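PDB 2RFF: putative nucleotidyltransferase from Sulfolobus solfataricus P2, which probably transfers nucleotidyl groups to a substrate that is not established. Local coordinates for residues A[99-102]-A[107-110]; A[23-28]-A[77-82]. One frame throughout, in Å; residues are numbered along the deposited sequence.

Both contacts involve helix 6-29: interaction 2 includes its residues 23-28, and the rings of interaction 1 pack against it. Interaction 2 ties the 23-28 part of the helix to the loop 77-82, which leads into strand 82-88 at one border of the sheet. Interaction 1 is the hairpin 98-103/107-108 at the other border. Their centres lie about 14 Å apart, yet they touch. Phe108 CE1 reaches Val23 CG1 at 3.6 Å, and Trp102 CZ2 reaches Ala27 CB at 3.6 Å. Val23 and Ala27 thus meet the hairpin, while Glu25 and Val26 meet the loop. Along the chain interaction 2 closes before interaction 1 opens.

Interaction 1. Residues A[99-102]-A[107-110]; sequences VLFW and GFVL
The indole of Trp102 points its CD1 edge into the ring of Phe108, 3.4 Å above the ring plane and over its centre. This is an edge-to-face pair, with 4.5 Å between the centroids of the Trp102 five-membered ring and the Phe108 ring and planes at 59°. Phe108 also turns its own edge toward the face of Phe101, in an offset edge-to-face pair with planes at 80°; Phe101 CE2 and Phe108 CE1 are 3.8 Å apart. The three rings make an aromatic cluster against helix 6-29, where Leu16, Lys20, Val23 and Ala27 meet it. The strands form an antiparallel hairpin at the border of the sheet, with Trp102 and Phe108 a non-hydrogen-bonded pair. Phe101 and Trp102 both face Val36 in a classic beta bulge. Phe108 CG stands beside its backbone N (chi1 -65°), which brings the ring back over the neighbouring strand. Replacing Phe108 with an alanine is likely to leave Trp102 CD1 without the ring face it points into, and Phe101 without the ring edge that meets its face. The backbone bond runs from Val109 N to Phe101 O at 2.9 Å and is nearly straight. A water also donates to Phe101 O and to Val109 O. Away from the rings, Leu100 CD2 packs on Val109 CG2 at 4.1 Å.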
ATOM      1  N   VAL A  99      -5.249  -3.484  -5.640  1.00 10.47           N
ATOM      2  CA  VAL A  99      -6.363  -3.737  -4.740  1.00 11.76           C
ATOM      3  C   VAL A  99      -6.535  -2.557  -3.791  1.00 10.55           C
ATOM      4  O   VAL A  99      -5.569  -2.117  -3.210  1.00 12.13           O
ATOM      5  CB  VAL A  99      -6.097  -5.000  -3.888  1.00 11.49           C
ATOM      6  CG1 VAL A  99      -7.080  -5.093  -2.704  1.00 13.92           C
ATOM      7  CG2 VAL A  99      -6.137  -6.221  -4.771  1.00 14.11           C
ATOM      8  N   LEU A 100      -7.757  -2.018  -3.690  1.00 12.68           N
ATOM      9  CA  LEU A 100      -8.043  -0.939  -2.763  1.00 10.46           C
ATOM     10  C   LEU A 100      -7.937  -1.482  -1.318  1.00 12.45           C
ATOM     11  O   LEU A 100      -8.602  -2.420  -0.901  1.00 13.92           O
ATOM     12  CB  LEU A 100      -9.392  -0.284  -3.058  1.00 10.67           C
ATOM     13  CG  LEU A 100      -9.731   0.951  -2.223  1.00 10.69           C
ATOM     14  CD1 LEU A 100      -8.904   2.151  -2.604  1.00 11.92           C
ATOM     15  CD2 LEU A 100     -11.232   1.292  -2.368  1.00 10.83           C
ATOM     16  N   PHE A 101      -7.078  -0.829  -0.558  1.00 11.14           N
ATOM     17  CA  PHE A 101      -6.760  -1.250   0.791  1.00 10.35           C
ATOM     18  C   PHE A 101      -7.420  -0.334   1.806  1.00 10.32           C
ATOM     19  O   PHE A 101      -7.871  -0.800   2.849  1.00 11.78           O
ATOM     20  CB  PHE A 101      -5.232  -1.233   0.952  1.00 10.52           C
ATOM     21  CG  PHE A 101      -4.710  -1.806   2.257  1.00 10.72           C
ATOM     22  CD1 PHE A 101      -4.854  -3.166   2.509  1.00 10.83           C
ATOM     23  CD2 PHE A 101      -4.013  -1.000   3.161  1.00 12.63           C
ATOM     24  CE1 PHE A 101      -4.331  -3.704   3.677  1.00 10.63           C
ATOM     25  CE2 PHE A 101      -3.504  -1.543   4.353  1.00 13.52           C
ATOM     26  CZ  PHE A 101      -3.681  -2.889   4.619  1.00 13.10           C
ATOM     27  N   TRP A 102      -7.412   0.964   1.515  1.00  9.34           N
ATOM     28  CA  TRP A 102      -7.920   1.974   2.406  1.00 11.07           C
ATOM     29  C   TRP A 102      -8.342   3.174   1.572  1.00 10.90           C
ATOM     30  O   TRP A 102      -7.774   3.465   0.497  1.00 11.23           O
ATOM     31  CB  TRP A 102      -6.811   2.346   3.408  1.00 11.65           C
ATOM     32  CG  TRP A 102      -7.119   3.468   4.377  1.00 10.33           C
ATOM     33  CD1 TRP A 102      -7.602   3.352   5.642  1.00 11.86           C
ATOM     34  CD2 TRP A 102      -6.990   4.872   4.128  1.00 10.70           C
ATOM     35  NE1 TRP A 102      -7.750   4.595   6.227  1.00 11.66           N
ATOM     36  CE2 TRP A 102      -7.403   5.550   5.302  1.00 11.72           C
ATOM     37  CE3 TRP A 102      -6.567   5.634   3.019  1.00 12.78           C
ATOM     38  CZ2 TRP A 102      -7.385   6.958   5.409  1.00 11.03           C
ATOM     39  CZ3 TRP A 102      -6.575   7.036   3.108  1.00 11.52           C
ATOM     40  CH2 TRP A 102      -6.971   7.681   4.303  1.00 11.01           C
ATOM     41  N   GLY A 107     -12.361   3.987   5.421  1.00 11.60           N
ATOM     42  CA  GLY A 107     -11.464   3.300   6.360  1.00 11.45           C
ATOM     43  C   GLY A 107     -10.811   2.136   5.619  1.00 12.54           C
ATOM     44  O   GLY A 107     -10.688   2.162   4.416  1.00 11.02           O
ATOM     45  N   PHE A 108     -10.412   1.095   6.325  1.00 10.36           N
ATOM     46  CA  PHE A 108      -9.815  -0.085   5.680  1.00 12.92           C
ATOM     47  C   PHE A 108     -10.867  -0.983   5.044  1.00 12.65           C
ATOM     48  O   PHE A 108     -11.944  -1.163   5.593  1.00 13.51           O
ATOM     49  CB  PHE A 108      -8.955  -0.878   6.653  1.00 14.04           C
ATOM     50  CG  PHE A 108      -7.774  -0.131   7.104  1.00 12.38           C
ATOM     51  CD1 PHE A 108      -6.605  -0.160   6.347  1.00 13.07           C
ATOM     52  CD2 PHE A 108      -7.836   0.700   8.223  1.00 13.81           C
ATOM     53  CE1 PHE A 108      -5.471   0.595   6.743  1.00 13.34           C
ATOM     54  CE2 PHE A 108      -6.703   1.433   8.624  1.00 14.88           C
ATOM     55  CZ  PHE A 108      -5.533   1.393   7.848  1.00 14.55           C
ATOM     56  N   VAL A 109     -10.534  -1.536   3.880  1.00 14.30           N
ATOM     57  CA  VAL A 109     -11.409  -2.433   3.120  1.00 17.71           C
ATOM     58  C   VAL A 109     -11.137  -3.845   3.665  1.00 18.21           C
ATOM     59  O   VAL A 109      -9.981  -4.249   3.845  1.00 20.17           O
ATOM     60  CB  VAL A 109     -11.136  -2.293   1.596  1.00 19.53           C
ATOM     61  CG1 VAL A 109     -12.034  -3.224   0.777  1.00 20.82           C
ATOM     62  CG2 VAL A 109     -11.357  -0.884   1.156  1.00 19.07           C
ATOM     63  N   LEU A 110     -12.208  -4.550   4.027  1.00 19.96           N
ATOM     64  CA  LEU A 110     -12.149  -5.923   4.609  1.00 22.84           C
ATOM     65  C   LEU A 110     -11.383  -6.110   5.946  1.00 25.97           C
ATOM     66  O   LEU A 110     -11.237  -7.247   6.389  1.00 28.62           O
ATOM     67  CB  LEU A 110     -11.674  -6.964   3.548  1.00 24.41           C
ATOM     68  CG  LEU A 110     -12.764  -7.599   2.648  1.00 24.66           C
ATOM     69  CD1 LEU A 110     -13.605  -8.612   3.416  1.00 27.49           C
ATOM     70  CD2 LEU A 110     -13.654  -6.535   2.018  1.00 22.95           C
TER
HETATM   71  O   HOH W   1      -7.501  -3.401   3.918  1.00 25.19           O

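Interaction 2. Residues A[23-28]-A[77-82]; sequences VEEVAS and FIRGNV
Arg79 and Glu25 meet end-on, with two nitrogens gripping two oxygens. Arg79 NH1 donates to Glu25 OE1 at 3.0 Å, and Arg79 NH2 to Glu25 OE2 at 3.2 Å. Both bonds are bent, near 146°. The donors come from above the carboxylate plane, and the two flat groups are turned 26° from each other. NH1 has a second acceptor: it bonds to Phe77 O at 2.9 Å, which lies in the guanidinium plane. NH2 also has a second partner, the carboxylate of Glu21, one helical turn earlier. The arginine chain is bent at chi2 (-77°), which helps bring its end back to the carbonyl of its own loop. Phe77 packs beside the salt bridge. Val26 CG2 sits over one face of its ring, offset toward the rim, in a CH-pi contact 4.0 Å from the centroid. Glu25 CB touches Phe77 CD1 at 3.6 Å. On the helix, Ser29 OG bonds to Glu25 O. Behind the contact, Val26 packs on Phe57 and Phe59 of strand 53-59. The loop 77-82 belongs to the beta-alpha-beta crossover from strand 53-59 through helix 67-74 to the parallel strand 82-88, and the contact ties it to helix 6-29. With Glu21 and Glu25 both paired to it, Arg79 probably stays charged and partly offsets their negative charge, while its bond to Phe77 O limits how its end can turn.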
ATOM      1  N   VAL A  23      -0.189   2.327   7.180  1.00 10.52           N
ATOM      2  CA  VAL A  23      -1.262   3.229   6.641  1.00 10.44           C
ATOM      3  C   VAL A  23      -1.911   4.037   7.773  1.00 12.15           C
ATOM      4  O   VAL A  23      -2.190   5.216   7.606  1.00 12.32           O
ATOM      5  CB  VAL A  23      -2.305   2.463   5.808  1.00 10.47           C
ATOM      6  CG1 VAL A  23      -3.487   3.381   5.483  1.00 11.98           C
ATOM      7  CG2 VAL A  23      -1.596   1.880   4.546  1.00  9.82           C
ATOM      8  N   GLU A  24      -2.138   3.408   8.924  1.00 12.25           N
ATOM      9  CA  GLU A  24      -2.695   4.129  10.088  1.00 12.94           C
ATOM     10  C   GLU A  24      -1.857   5.337  10.458  1.00 12.94           C
ATOM     11  O   GLU A  24      -2.382   6.411  10.709  1.00 12.84           O
ATOM     12  CB  GLU A  24      -2.796   3.203  11.320  1.00 14.42           C
ATOM     13  CG  GLU A  24      -3.937   2.247  11.179  1.00 18.58           C
ATOM     14  CD  GLU A  24      -4.083   1.242  12.302  1.00 19.71           C
ATOM     15  OE1 GLU A  24      -3.057   0.842  12.926  1.00 23.58           O
ATOM     16  OE2 GLU A  24      -5.264   0.837  12.523  1.00 26.74           O
ATOM     17  N   GLU A  25      -0.549   5.157  10.435  1.00 12.39           N
ATOM     18  CA  GLU A  25       0.371   6.217  10.788  1.00 12.49           C
ATOM     19  C   GLU A  25       0.385   7.313   9.739  1.00 11.37           C
ATOM     20  O   GLU A  25       0.284   8.483  10.061  1.00 11.03           O
ATOM     21  CB  GLU A  25       1.787   5.676  11.005  1.00 13.04           C
ATOM     22  CG  GLU A  25       1.857   4.728  12.175  1.00 14.20           C
ATOM     23  CD  GLU A  25       3.187   4.075  12.316  1.00 16.15           C
ATOM     24  OE1 GLU A  25       4.162   4.472  11.668  1.00 17.92           O
ATOM     25  OE2 GLU A  25       3.273   3.131  13.111  1.00 22.64           O
ATOM     26  N   VAL A  26       0.533   6.924   8.476  1.00 10.70           N
ATOM     27  CA  VAL A  26       0.506   7.884   7.331  1.00 10.59           C
ATOM     28  C   VAL A  26      -0.830   8.642   7.243  1.00 10.23           C
ATOM     29  O   VAL A  26      -0.829   9.863   7.162  1.00 11.23           O
ATOM     30  CB  VAL A  26       0.902   7.227   6.001  1.00 12.17           C
ATOM     31  CG1 VAL A  26       0.865   8.247   4.842  1.00 12.22           C
ATOM     32  CG2 VAL A  26       2.279   6.584   6.118  1.00 12.94           C
ATOM     33  N   ALA A  27      -1.940   7.926   7.369  1.00 12.08           N
ATOM     34  CA  ALA A  27      -3.286   8.552   7.295  1.00 10.68           C
ATOM     35  C   ALA A  27      -3.502   9.580   8.440  1.00 11.55           C
ATOM     36  O   ALA A  27      -4.104  10.586   8.256  1.00 10.83           O
ATOM     37  CB  ALA A  27      -4.369   7.511   7.322  1.00 12.77           C
ATOM     38  N   SER A  28      -2.942   9.305   9.609  1.00 12.04           N
ATOM     39  CA  SER A  28      -3.040  10.231  10.768  0.50 12.62           C
ATOM     40  C   SER A  28      -2.142  11.458  10.595  1.00 12.60           C
ATOM     41  O   SER A  28      -2.387  12.494  11.217  1.00 14.83           O
ATOM     42  CB  SER A  28      -2.717   9.530  12.094  0.50 12.84           C
ATOM     43  OG  SER A  28      -1.324   9.313  12.276  0.50 13.03           O
ATOM     44  N   PHE A  77       8.019   6.158   7.761  1.00 13.85           N
ATOM     45  CA  PHE A  77       7.003   5.221   8.191  1.00 13.04           C
ATOM     46  C   PHE A  77       7.224   3.817   7.656  1.00 15.77           C
ATOM     47  O   PHE A  77       6.569   2.892   8.122  1.00 16.72           O
ATOM     48  CB  PHE A  77       5.627   5.686   7.695  1.00 13.04           C
ATOM     49  CG  PHE A  77       5.223   7.050   8.193  1.00 12.86           C
ATOM     50  CD1 PHE A  77       4.553   7.214   9.394  1.00 15.65           C
ATOM     51  CD2 PHE A  77       5.455   8.172   7.412  1.00 13.63           C
ATOM     52  CE1 PHE A  77       4.161   8.498   9.837  1.00 14.35           C
ATOM     53  CE2 PHE A  77       5.084   9.442   7.836  1.00 16.17           C
ATOM     54  CZ  PHE A  77       4.423   9.604   9.058  1.00 15.04           C
ATOM     55  N   ILE A  78       8.121   3.655   6.680  1.00 14.32           N
ATOM     56  CA  ILE A  78       8.313   2.382   6.018  1.00 15.63           C
ATOM     57  C   ILE A  78       9.260   1.515   6.828  1.00 14.86           C
ATOM     58  O   ILE A  78      10.322   1.991   7.272  1.00 17.24           O
ATOM     59  CB  ILE A  78       8.849   2.556   4.571  1.00 14.78           C
ATOM     60  CG1 ILE A  78       7.934   3.440   3.728  1.00 15.10           C
ATOM     61  CG2 ILE A  78       9.052   1.199   3.841  1.00 14.93           C
ATOM     62  CD1 ILE A  78       6.442   2.976   3.611  1.00 18.38           C
ATOM     63  N   ARG A  79       8.850   0.272   7.060  1.00 15.03           N
ATOM     64  CA  ARG A  79       9.669  -0.750   7.746  1.00 15.86           C
ATOM     65  C   ARG A  79       9.211  -2.123   7.306  1.00 14.57           C
ATOM     66  O   ARG A  79       8.152  -2.249   6.686  1.00 13.53           O
ATOM     67  CB  ARG A  79       9.651  -0.658   9.271  1.00 18.12           C
ATOM     68  CG  ARG A  79       8.345  -0.972   9.938  1.00 21.05           C
ATOM     69  CD  ARG A  79       7.367   0.136   9.838  1.00 24.35           C
ATOM     70  NE  ARG A  79       6.312  -0.112  10.810  1.00 25.06           N
ATOM     71  CZ  ARG A  79       5.380   0.759  11.167  1.00 26.64           C
ATOM     72  NH1 ARG A  79       5.302   1.962  10.598  1.00 27.28           N
ATOM     73  NH2 ARG A  79       4.489   0.394  12.091  1.00 27.51           N
ATOM     74  N   GLY A  80      10.026  -3.129   7.568  1.00 16.48           N
ATOM     75  CA  GLY A  80       9.729  -4.487   7.155  1.00 15.45           C
ATOM     76  C   GLY A  80       9.979  -4.692   5.672  1.00 14.58           C
ATOM     77  O   GLY A  80      10.546  -3.837   5.020  1.00 15.50           O
ATOM     78  N   ASN A  81       9.470  -5.795   5.139  1.00 14.80           N
ATOM     79  CA  ASN A  81       9.706  -6.201   3.770  1.00 15.04           C
ATOM     80  C   ASN A  81       8.625  -5.535   2.899  1.00 14.39           C
ATOM     81  O   ASN A  81       7.678  -6.189   2.452  1.00 14.09           O
ATOM     82  CB  ASN A  81       9.610  -7.730   3.739  1.00 18.21           C
ATOM     83  CG  ASN A  81      10.067  -8.297   2.471  1.00 23.16           C
ATOM     84  OD1 ASN A  81      10.909  -7.702   1.808  1.00 26.97           O
ATOM     85  ND2 ASN A  81       9.548  -9.482   2.114  1.00 27.75           N
ATOM     86  N   VAL A  82       8.792  -4.224   2.730  1.00 13.81           N
ATOM     87  CA  VAL A  82       7.807  -3.341   2.113  1.00 13.03           C
ATOM     88  C   VAL A  82       8.459  -2.454   1.070  1.00 13.20           C
ATOM     89  O   VAL A  82       9.536  -1.934   1.254  1.00 14.02           O
ATOM     90  CB  VAL A  82       7.158  -2.401   3.219  1.00 10.53           C
ATOM     91  CG1 VAL A  82       6.255  -1.313   2.572  1.00 13.77           C
ATOM     92  CG2 VAL A  82       6.323  -3.214   4.199  1.00 12.18           C
TER